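Local coordinates for toxin secretion ATP-binding protein (Vibrio parahaemolyticus RIMD 2210633, PDB 3B79), which probably acts as an ATP-driven ABC-type exporter in the cell membrane, this piece being its N-terminal peptidase C39-like domain, at residues A[7-11]-A[79-83]. Where two conformers were deposited one is given. Residues are numbered along the deposited sequence.
Sequences PLLNS and GDSCV
This contact belongs to the papain-like fold of the peptidase C39 family, in which an N-terminal helix packs on an antiparallel sheet. Residues 7-11 are the first turn and a half of helix 7-18, with phi/psi near -64/-42. Residues 80-83 are extended and belong to the strand that continues to residue 88; G79 precedes them with positive phi (78/17). The two segment axes are nearly parallel, at 11°, and approach to 7.0 Å. P7 CA lies 5.5 Å from S81 CA, and S11 CA lies 5.4 Å from V83 CA. In papain-like peptidases the catalytic cysteine sits at the start of this helix; residues 7-11 hold none.

Van der Waals contacts come first. P7 CB meets S81 OG and D80 OD1, both at 3.4 Å. L8 (mt) reaches S81 CB with CD2 at 3.6 Å, and its side chain also touches I73 of the neighbouring strand 72-76. V83, with chi1 t, sets CG2 3.8 Å from S11 CB. C82 turns its CA-to-CB bond away from the helix and packs on L74, L76 and V96.

The polar atoms gather around P7 O. It accepts the helical bond from S11 N at 3.0 Å. With chi1 m, S11 bends OG back to 3.0 Å from P7 O. S81 points its CA-to-CB bond toward the helix. Its chi1 p brings OG to 2.9 Å from P7 O and 3.2 Å from L8 N, at angles too poor for hydrogen bonds. Water 1 lies beside both backbones, placed to donate to P7 O at 2.7 Å and to S81 O at 2.9 Å. On the strand, S81 N gives a weak hydrogen bond to D80 OD1 at 2.9 Å.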
ATOM      1  N   PRO A   7      -4.252  -8.212  -0.297  1.00 14.44           N
ATOM      2  CA  PRO A   7      -4.248  -6.760  -0.536  1.00 14.29           C
ATOM      3  C   PRO A   7      -2.884  -6.095  -0.284  1.00 12.93           C
ATOM      4  O   PRO A   7      -2.529  -5.187  -1.024  1.00 12.03           O
ATOM      5  CB  PRO A   7      -5.273  -6.217   0.477  1.00 17.12           C
ATOM      6  CG  PRO A   7      -5.832  -7.337   1.177  1.00 17.27           C
ATOM      7  CD  PRO A   7      -5.187  -8.626   0.769  1.00 15.73           C
ATOM      8  N   LEU A   8      -2.150  -6.490   0.761  1.00 11.88           N
ATOM      9  CA  LEU A   8      -0.869  -5.876   1.045  1.00 11.89           C
ATOM     10  C   LEU A   8       0.135  -6.219  -0.034  1.00 10.99           C
ATOM     11  O   LEU A   8       0.957  -5.374  -0.411  1.00 11.68           O
ATOM     12  CB  LEU A   8      -0.333  -6.286   2.424  1.00 13.84           C
ATOM     13  CG  LEU A   8      -0.755  -5.493   3.648  1.00 16.96           C
ATOM     14  CD1 LEU A   8      -0.127  -6.173   4.815  1.00 20.03           C
ATOM     15  CD2 LEU A   8      -0.364  -4.019   3.581  1.00 16.01           C
ATOM     16  N   LEU A   9       0.112  -7.454  -0.519  1.00 11.79           N
ATOM     17  CA  LEU A   9       0.997  -7.849  -1.606  1.00 11.32           C
ATOM     18  C   LEU A   9       0.647  -7.051  -2.869  1.00 11.28           C
ATOM     19  O   LEU A   9       1.551  -6.568  -3.574  1.00 11.86           O
ATOM     20  CB  LEU A   9       0.895  -9.371  -1.864  1.00 12.80           C
ATOM     21  CG  LEU A   9       1.851  -9.906  -2.958  1.00 14.25           C
ATOM     22  CD1 LEU A   9       3.310  -9.563  -2.688  1.00 16.00           C
ATOM     23  CD2 LEU A   9       1.678 -11.448  -3.059  1.00 16.04           C
ATOM     24  N   ASN A  10      -0.650  -6.881  -3.160  1.00 10.75           N
ATOM     25  CA  ASN A  10      -1.022  -6.075  -4.319  1.00 10.71           C
ATOM     26  C   ASN A  10      -0.456  -4.659  -4.182  1.00  9.62           C
ATOM     27  O   ASN A  10       0.088  -4.076  -5.140  1.00 10.71           O
ATOM     28  CB  ASN A  10      -2.558  -6.027  -4.457  1.00 11.44           C
ATOM     29  CG  ASN A  10      -3.005  -5.400  -5.771  1.00 11.91           C
ATOM     30  OD1 ASN A  10      -3.370  -4.178  -5.847  1.00 14.79           O
ATOM     31  ND2 ASN A  10      -2.908  -6.171  -6.817  1.00 12.86           N
ATOM     32  N   SER A  11      -0.612  -4.084  -2.990  1.00  9.89           N
ATOM     33  CA  SER A  11      -0.136  -2.715  -2.781  1.00 10.23           C
ATOM     34  C   SER A  11       1.394  -2.636  -2.946  1.00  9.85           C
ATOM     35  O   SER A  11       1.922  -1.703  -3.555  1.00 10.30           O
ATOM     36  CB  SER A  11      -0.538  -2.225  -1.374  1.00 10.54           C
ATOM     37  OG  SER A  11      -1.949  -2.214  -1.239  1.00 10.51           O
ATOM     38  N   GLY A  79      -8.290  -5.904   7.809  1.00 18.07           N
ATOM     39  CA  GLY A  79      -7.161  -6.585   7.161  1.00 18.13           C
ATOM     40  C   GLY A  79      -6.969  -6.176   5.711  1.00 17.73           C
ATOM     41  O   GLY A  79      -6.304  -6.877   4.969  1.00 19.87           O
ATOM     42  N   ASP A  80      -7.555  -5.057   5.297  0.50 16.54           N
ATOM     43  CA  ASP A  80      -7.432  -4.602   3.921  0.50 14.68           C
ATOM     44  C   ASP A  80      -6.336  -3.536   3.832  0.50 13.49           C
ATOM     45  O   ASP A  80      -5.835  -3.037   4.861  0.50 13.60           O
ATOM     46  CB  ASP A  80      -8.778  -4.068   3.424  0.50 15.33           C
ATOM     47  CG  ASP A  80      -8.825  -3.853   1.926  0.50 15.23           C
ATOM     48  OD1 ASP A  80      -8.071  -4.481   1.109  0.50 13.34           O
ATOM     49  OD2 ASP A  80      -9.711  -3.036   1.537  0.50 20.59           O
ATOM     50  N   SER A  81      -5.974  -3.176   2.608  1.00 12.38           N
ATOM     51  CA  SER A  81      -4.935  -2.157   2.373  1.00 12.66           C
ATOM     52  C   SER A  81      -5.148  -1.589   0.990  1.00 12.35           C
ATOM     53  O   SER A  81      -5.772  -2.227   0.122  1.00 13.24           O
ATOM     54  CB  SER A  81      -3.530  -2.753   2.452  1.00 15.06           C
ATOM     55  OG  SER A  81      -3.283  -3.581   1.323  1.00 20.06           O
ATOM     56  N   CYS A  82      -4.575  -0.426   0.778  1.00 10.62           N
ATOM     57  CA  CYS A  82      -4.528   0.124  -0.570  1.00 10.66           C
ATOM     58  C   CYS A  82      -3.297   0.999  -0.725  1.00 10.10           C
ATOM     59  O   CYS A  82      -2.622   1.329   0.259  1.00 11.57           O
ATOM     60  CB  CYS A  82      -5.790   0.919  -0.951  1.00 12.15           C
ATOM     61  SG  CYS A  82      -6.021   2.459  -0.007  1.00 12.90           S
ATOM     62  N   VAL A  83      -2.984   1.343  -1.970  1.00  9.38           N
ATOM     63  CA  VAL A  83      -1.993   2.369  -2.216  1.00  8.79           C
ATOM     64  C   VAL A  83      -2.717   3.716  -2.188  1.00  9.90           C
ATOM     65  O   VAL A  83      -3.794   3.850  -2.786  1.00 10.60           O
ATOM     66  CB  VAL A  83      -1.313   2.208  -3.593  1.00  9.53           C
ATOM     67  CG1 VAL A  83      -0.230   3.244  -3.817  1.00 11.07           C
ATOM     68  CG2 VAL A  83      -0.717   0.796  -3.687  1.00 11.71           C
TER
HETATM   69  O   HOH W   1      -4.789  -3.943  -1.949  1.00 19.11           O